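Local coordinates for protein porin (Pseudomonas aeruginosa, PDB 3T24) that forms a beta-barrel channel of the OprD family in the bacterial outer membrane, through which small carboxylate-bearing solutes probably pass, at residues Asp170-Val182 against Ser280-Asp292. Residues are numbered along the deposited sequence; the frame is centred on the assembly and turned at random.
Sequences DMTITGGGKRQIV and SGDTGFAYINGAD
Thr174 sits over one face of the Tyr287 ring: its CB is 4.0 Å from the ring centroid and only 12° off the normal, a CH-pi contact, while the hydroxyl lies offset toward the ring's rim. Ala291 O meets the same ring at its edge, in plane. The methyl of Thr174, CG2, lies over the centre of one face of the Arg179 guanidinium, 3.6 Å above its plane. Guanidinium and phenol planes are turned 69° apart, with Arg179 NH2 3.3 Å from Tyr287 OH; both groups also reach Asp303, Arg179 by a salt bridge and Tyr287 by a hydrogen bond. Thr174 serves both planes because CG2 stands anti to its backbone N, which leaves OG1 beside that N (chi1 -51°). N and OG1 can therefore grip one acceptor, Tyr287 O: the amide bond runs nearly along the C=O axis, whereas OG1 donates from above the carbonyl plane at 2.9 Å.

Both segments belong to loops linking strands of the outer-membrane barrel: 170-182 lies between strands 150-161 and 192-200, while the loop holding 280-292 joins strands 270-280 and 310-319. A single beta bridge connects them: the nearly straight bond from Asn289 N to Thr172 O and the one from Thr174 N to Tyr287 O flank Ile173 and Ile288, an antiparallel, non-hydrogen-bonded pair. The Asn289 side chain lies alongside that of Thr172, ND2 giving OG1 a weak bond. Water extends the junction, one molecule linking Thr172 N to Asn289 O and another linking Gly175 N to Asn289 OD1.

At the other end, Gly284 N donates to Arg179 O at 2.9 Å. Next to it Ile181 crosses Thr283 at about a right angle, CG1 packing 3.8 Å from Thr283 CB.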
ATOM      1  N   ASP A 170      19.147  -3.829  -2.790  1.00 38.87           N
ATOM      2  CA  ASP A 170      19.085  -2.364  -2.782  1.00 36.46           C
ATOM      3  C   ASP A 170      17.780  -1.876  -3.411  1.00 34.16           C
ATOM      4  O   ASP A 170      17.235  -2.512  -4.310  1.00 36.74           O
ATOM      5  CB  ASP A 170      20.285  -1.736  -3.506  1.00 35.07           C
ATOM      6  CG  ASP A 170      21.587  -1.878  -2.731  1.00 59.03           C
ATOM      7  OD1 ASP A 170      21.562  -2.043  -1.493  1.00 38.29           O
ATOM      8  OD2 ASP A 170      22.656  -1.820  -3.368  1.00 63.67           O
ATOM      9  N   MET A 171      17.293  -0.744  -2.932  1.00 29.85           N
ATOM     10  CA  MET A 171      16.055  -0.154  -3.418  1.00 34.58           C
ATOM     11  C   MET A 171      16.228   0.679  -4.696  1.00 34.77           C
ATOM     12  O   MET A 171      17.332   1.116  -5.041  1.00 33.71           O
ATOM     13  CB  MET A 171      15.438   0.711  -2.321  1.00 26.15           C
ATOM     14  CG  MET A 171      14.984  -0.095  -1.114  1.00 27.53           C
ATOM     15  SD  MET A 171      14.674   0.930   0.340  1.00 26.80           S
ATOM     16  CE  MET A 171      16.334   0.982   1.003  1.00 28.62           C
ATOM     17  N   THR A 172      15.127   0.889  -5.401  1.00 26.39           N
ATOM     18  CA  THR A 172      15.149   1.807  -6.522  1.00 25.28           C
ATOM     19  C   THR A 172      13.858   2.596  -6.503  1.00 29.76           C
ATOM     20  O   THR A 172      13.053   2.479  -5.578  1.00 25.39           O
ATOM     21  CB  THR A 172      15.301   1.112  -7.912  1.00 24.36           C
ATOM     22  OG1 THR A 172      14.266   0.145  -8.106  1.00 36.78           O
ATOM     23  CG2 THR A 172      16.652   0.420  -8.066  1.00 26.62           C
ATOM     24  N   ILE A 173      13.662   3.390  -7.547  1.00 28.92           N
ATOM     25  CA  ILE A 173      12.480   4.213  -7.644  1.00 27.75           C
ATOM     26  C   ILE A 173      11.524   3.587  -8.653  1.00 19.11           C
ATOM     27  O   ILE A 173      11.938   2.922  -9.601  1.00 23.85           O
ATOM     28  CB  ILE A 173      12.848   5.642  -8.082  1.00 27.45           C
ATOM     29  CG1 ILE A 173      11.737   6.615  -7.689  1.00 26.58           C
ATOM     30  CG2 ILE A 173      13.143   5.686  -9.626  1.00 23.58           C
ATOM     31  CD1 ILE A 173      12.037   8.062  -8.051  1.00 30.88           C
ATOM     32  N   THR A 174      10.237   3.768  -8.446  1.00 19.00           N
ATOM     33  CA  THR A 174       9.288   3.340  -9.462  1.00 22.44           C
ATOM     34  C   THR A 174       9.482   4.171 -10.727  1.00 26.12           C
ATOM     35  O   THR A 174       9.456   5.399 -10.678  1.00 25.88           O
ATOM     36  CB  THR A 174       7.866   3.506  -8.965  1.00 24.77           C
ATOM     37  OG1 THR A 174       7.748   2.885  -7.674  1.00 27.25           O
ATOM     38  CG2 THR A 174       6.863   2.863  -9.971  1.00 19.03           C
ATOM     39  N   GLY A 175       9.686   3.511 -11.859  1.00 25.22           N
ATOM     40  CA  GLY A 175       9.903   4.233 -13.102  1.00 25.64           C
ATOM     41  C   GLY A 175       8.937   3.805 -14.193  1.00 29.22           C
ATOM     42  O   GLY A 175       7.984   3.074 -13.937  1.00 34.35           O
ATOM     43  N   GLY A 176       9.177   4.254 -15.418  1.00 25.74           N
ATOM     44  CA  GLY A 176       8.414   3.748 -16.550  1.00 30.04           C
ATOM     45  C   GLY A 176       7.148   4.533 -16.847  1.00 28.17           C
ATOM     46  O   GLY A 176       6.986   5.641 -16.345  1.00 27.56           O
ATOM     47  N   GLY A 177       6.265   3.953 -17.665  1.00 31.50           N
ATOM     48  CA  GLY A 177       5.069   4.628 -18.142  1.00 30.30           C
ATOM     49  C   GLY A 177       5.395   6.034 -18.642  1.00 28.69           C
ATOM     50  O   GLY A 177       6.399   6.255 -19.295  1.00 25.79           O
ATOM     51  N   LYS A 178       4.565   7.004 -18.303  1.00 27.54           N
ATOM     52  CA  LYS A 178       4.876   8.380 -18.658  1.00 34.39           C
ATOM     53  C   LYS A 178       5.211   9.206 -17.408  1.00 34.53           C
ATOM     54  O   LYS A 178       4.937  10.404 -17.367  1.00 34.64           O
ATOM     55  CB  LYS A 178       3.703   8.986 -19.433  1.00 29.47           C
ATOM     56  CG  LYS A 178       3.407   8.264 -20.737  1.00 24.18           C
ATOM     57  CD  LYS A 178       4.597   8.371 -21.685  1.00 24.14           C
ATOM     58  CE  LYS A 178       4.262   7.748 -23.025  1.00 26.15           C
ATOM     59  NZ  LYS A 178       5.356   7.928 -23.983  1.00 28.38           N
ATOM     60  N   ARG A 179       5.770   8.546 -16.392  1.00 29.55           N
ATOM     61  CA  ARG A 179       6.200   9.208 -15.155  1.00 29.23           C
ATOM     62  C   ARG A 179       7.344  10.134 -15.485  1.00 28.96           C
ATOM     63  O   ARG A 179       7.552  11.167 -14.839  1.00 28.78           O
ATOM     64  CB  ARG A 179       6.659   8.185 -14.091  1.00 22.99           C
ATOM     65  CG  ARG A 179       5.551   7.298 -13.548  1.00 25.78           C
ATOM     66  CD  ARG A 179       6.050   6.281 -12.507  1.00 32.38           C
ATOM     67  NE  ARG A 179       4.937   5.490 -11.957  1.00 32.92           N
ATOM     68  CZ  ARG A 179       4.599   4.306 -12.443  1.00 34.95           C
ATOM     69  NH1 ARG A 179       5.291   3.801 -13.448  1.00 47.52           N
ATOM     70  NH2 ARG A 179       3.598   3.623 -11.933  1.00 29.87           N
ATOM     71  N   GLN A 180       8.110   9.732 -16.486  1.00 28.85           N
ATOM     72  CA  GLN A 180       9.138  10.594 -16.989  1.00 27.19           C
ATOM     73  C   GLN A 180      10.247  10.805 -15.918  1.00 32.01           C
ATOM     74  O   GLN A 180      10.992  11.800 -15.892  1.00 25.52           O
ATOM     75  CB  GLN A 180       8.405  11.834 -17.418  1.00 28.61           C
ATOM     76  CG  GLN A 180       8.970  13.073 -16.994  1.00 33.30           C
ATOM     77  CD  GLN A 180      10.003  13.500 -17.937  1.00 26.34           C
ATOM     78  OE1 GLN A 180      10.459  12.719 -18.774  1.00 26.12           O
ATOM     79  NE2 GLN A 180      10.410  14.735 -17.809  1.00 24.98           N
ATOM     80  N   ILE A 181      10.351   9.821 -15.030  1.00 28.84           N
ATOM     81  CA  ILE A 181      11.434   9.779 -14.060  1.00 27.58           C
ATOM     82  C   ILE A 181      12.701   9.197 -14.678  1.00 24.59           C
ATOM     83  O   ILE A 181      12.713   8.109 -15.240  1.00 31.63           O
ATOM     84  CB  ILE A 181      11.050   8.976 -12.832  1.00 30.53           C
ATOM     85  CG1 ILE A 181       9.996   9.749 -12.036  1.00 25.20           C
ATOM     86  CG2 ILE A 181      12.280   8.679 -12.011  1.00 25.20           C
ATOM     87  CD1 ILE A 181       9.263   8.917 -11.059  1.00 26.13           C
ATOM     88  N   VAL A 182      13.771   9.957 -14.593  1.00 26.45           N
ATOM     89  CA  VAL A 182      14.997   9.580 -15.257  1.00 35.61           C
ATOM     90  C   VAL A 182      16.121   9.564 -14.243  1.00 33.56           C
ATOM     91  O   VAL A 182      16.311  10.501 -13.473  1.00 36.37           O
ATOM     92  CB  VAL A 182      15.344  10.555 -16.449  1.00 33.00           C
ATOM     93  CG1 VAL A 182      16.734  10.289 -16.957  1.00 25.95           C
ATOM     94  CG2 VAL A 182      14.333  10.384 -17.583  1.00 28.59           C
ATOM     95  N   SER A 280       2.015  17.691 -10.920  1.00 31.97           N
ATOM     96  CA  SER A 280       2.663  18.745 -11.669  1.00 30.51           C
ATOM     97  C   SER A 280       4.152  18.714 -11.399  1.00 30.39           C
ATOM     98  O   SER A 280       4.602  18.022 -10.482  1.00 29.04           O
ATOM     99  CB  SER A 280       2.068  20.120 -11.352  1.00 30.05           C
ATOM    100  OG  SER A 280       1.897  20.317  -9.970  1.00 33.29           O
ATOM    101  N   GLY A 281       4.903  19.452 -12.220  1.00 27.49           N
ATOM    102  CA  GLY A 281       6.353  19.459 -12.184  1.00 26.60           C
ATOM    103  C   GLY A 281       6.841  18.611 -13.328  1.00 28.94           C
ATOM    104  O   GLY A 281       6.039  18.105 -14.099  1.00 29.31           O
ATOM    105  N   ASP A 282       8.146  18.399 -13.415  1.00 25.47           N
ATOM    106  CA  ASP A 282       8.726  17.715 -14.562  1.00 32.10           C
ATOM    107  C   ASP A 282       8.570  16.182 -14.574  1.00 29.21           C
ATOM    108  O   ASP A 282       8.833  15.558 -15.603  1.00 34.00           O
ATOM    109  CB  ASP A 282      10.204  18.106 -14.701  1.00 44.40           C
ATOM    110  CG  ASP A 282      10.822  17.627 -16.004  1.00 47.38           C
ATOM    111  OD1 ASP A 282      11.996  17.178 -15.971  1.00 46.97           O
ATOM    112  OD2 ASP A 282      10.150  17.719 -17.060  1.00 44.31           O
ATOM    113  N   THR A 283       8.138  15.581 -13.460  1.00 23.81           N
ATOM    114  CA  THR A 283       7.922  14.122 -13.409  1.00 26.97           C
ATOM    115  C   THR A 283       6.654  13.797 -12.637  1.00 23.78           C
ATOM    116  O   THR A 283       6.104  14.661 -11.967  1.00 22.21           O
ATOM    117  CB  THR A 283       9.053  13.397 -12.657  1.00 25.57           C
ATOM    118  OG1 THR A 283       8.886  13.620 -11.248  1.00 30.14           O
ATOM    119  CG2 THR A 283      10.422  13.902 -13.102  1.00 22.57           C
ATOM    120  N   GLY A 284       6.198  12.552 -12.723  1.00 24.52           N
ATOM    121  CA  GLY A 284       5.141  12.075 -11.844  1.00 23.18           C
ATOM    122  C   GLY A 284       5.590  11.825 -10.384  1.00 24.91           C
ATOM    123  O   GLY A 284       6.715  12.159  -9.977  1.00 22.21           O
ATOM    124  N   PHE A 285       4.694  11.251  -9.588  1.00 25.20           N
ATOM    125  CA  PHE A 285       4.957  10.958  -8.166  1.00 27.50           C
ATOM    126  C   PHE A 285       6.157  10.034  -7.898  1.00 26.85           C
ATOM    127  O   PHE A 285       6.392   9.072  -8.635  1.00 26.14           O
ATOM    128  CB  PHE A 285       3.708  10.351  -7.553  1.00 24.56           C
ATOM    129  CG  PHE A 285       3.754  10.233  -6.058  1.00 31.15           C
ATOM    130  CD1 PHE A 285       3.855  11.363  -5.266  1.00 30.65           C
ATOM    131  CD2 PHE A 285       3.675   8.986  -5.444  1.00 24.83           C
ATOM    132  CE1 PHE A 285       3.895  11.257  -3.873  1.00 27.85           C
ATOM    133  CE2 PHE A 285       3.696   8.874  -4.072  1.00 25.99           C
ATOM    134  CZ  PHE A 285       3.801  10.005  -3.277  1.00 27.51           C
ATOM    135  N   ALA A 286       6.917  10.337  -6.850  1.00 21.97           N
ATOM    136  CA  ALA A 286       8.093   9.532  -6.478  1.00 22.73           C
ATOM    137  C   ALA A 286       7.807   8.542  -5.343  1.00 24.51           C
ATOM    138  O   ALA A 286       7.341   8.942  -4.262  1.00 23.08           O
ATOM    139  CB  ALA A 286       9.258  10.434  -6.088  1.00 24.02           C
ATOM    140  N   TYR A 287       8.083   7.258  -5.586  1.00 20.13           N
ATOM    141  CA  TYR A 287       7.946   6.235  -4.522  1.00 24.42           C
ATOM    142  C   TYR A 287       8.803   4.995  -4.754  1.00 23.79           C
ATOM    143  O   TYR A 287       9.138   4.674  -5.892  1.00 25.20           O
ATOM    144  CB  TYR A 287       6.478   5.853  -4.260  1.00 25.55           C
ATOM    145  CG  TYR A 287       5.716   5.240  -5.436  1.00 25.27           C
ATOM    146  CD1 TYR A 287       5.309   3.908  -5.411  1.00 24.99           C
ATOM    147  CD2 TYR A 287       5.362   6.005  -6.538  1.00 22.69           C
ATOM    148  CE1 TYR A 287       4.586   3.354  -6.461  1.00 24.56           C
ATOM    149  CE2 TYR A 287       4.639   5.463  -7.592  1.00 21.68           C
ATOM    150  CZ  TYR A 287       4.254   4.135  -7.552  1.00 29.07           C
ATOM    151  OH  TYR A 287       3.535   3.582  -8.605  1.00 26.41           O
ATOM    152  N   ILE A 288       9.177   4.325  -3.662  1.00 21.55           N
ATOM    153  CA  ILE A 288      10.064   3.161  -3.751  1.00 25.25           C
ATOM    154  C   ILE A 288       9.500   2.134  -4.716  1.00 22.85           C
ATOM    155  O   ILE A 288       8.311   1.819  -4.685  1.00 22.38           O
ATOM    156  CB  ILE A 288      10.366   2.512  -2.350  1.00 25.68           C
ATOM    157  CG1 ILE A 288      11.163   3.493  -1.478  1.00 27.73           C
ATOM    158  CG2 ILE A 288      11.151   1.211  -2.484  1.00 18.17           C
ATOM    159  CD1 ILE A 288      10.908   3.328  -0.000  1.00 27.47           C
ATOM    160  N   ASN A 289      10.365   1.635  -5.590  1.00 20.66           N
ATOM    161  CA  ASN A 289       9.957   0.640  -6.554  1.00 22.31           C
ATOM    162  C   ASN A 289       9.514  -0.645  -5.831  1.00 24.80           C
ATOM    163  O   ASN A 289      10.262  -1.192  -5.037  1.00 29.30           O
ATOM    164  CB  ASN A 289      11.107   0.336  -7.501  1.00 19.75           C
ATOM    165  CG  ASN A 289      10.700  -0.607  -8.602  1.00 24.25           C
ATOM    166  OD1 ASN A 289       9.597  -0.529  -9.108  1.00 35.33           O
ATOM    167  ND2 ASN A 289      11.566  -1.523  -8.947  1.00 23.54           N
ATOM    168  N   GLY A 290       8.300  -1.104  -6.116  1.00 21.77           N
ATOM    169  CA  GLY A 290       7.745  -2.256  -5.455  1.00 22.75           C
ATOM    170  C   GLY A 290       6.717  -1.855  -4.412  1.00 30.25           C
ATOM    171  O   GLY A 290       5.810  -2.621  -4.112  1.00 28.83           O
ATOM    172  N   ALA A 291       6.840  -0.657  -3.851  1.00 22.26           N
ATOM    173  CA  ALA A 291       5.858  -0.246  -2.863  1.00 24.80           C
ATOM    174  C   ALA A 291       4.625   0.300  -3.557  1.00 24.10           C
ATOM    175  O   ALA A 291       4.617   0.437  -4.776  1.00 25.00           O
ATOM    176  CB  ALA A 291       6.442   0.789  -1.920  1.00 21.66           C
ATOM    177  N   ASP A 292       3.598   0.600  -2.769  1.00 24.67           N
ATOM    178  CA  ASP A 292       2.408   1.317  -3.222  1.00 26.34           C
ATOM    179  C   ASP A 292       2.567   2.812  -2.994  1.00 32.90           C
ATOM    180  O   ASP A 292       3.056   3.245  -1.930  1.00 35.45           O
ATOM    181  CB  ASP A 292       1.179   0.901  -2.408  1.00 23.18           C
ATOM    182  CG  ASP A 292       0.797  -0.554  -2.606  1.00 29.94           C
ATOM    183  OD1 ASP A 292       1.360  -1.202  -3.506  1.00 28.47           O
ATOM    184  OD2 ASP A 292      -0.066  -1.052  -1.840  1.00 34.40           O
TER
HETATM  185  O   HOH W   1      12.993  -0.799  -4.294  1.00 18.12           O
HETATM  186  O   HOH W   2       8.435   6.781  -8.550  1.00 22.93           O
HETATM  187  O   HOH W   3       6.171   0.307  -7.080  1.00 28.91           O
HETATM  188  O   HOH W   4       9.635   0.712 -11.790  1.00 27.56           O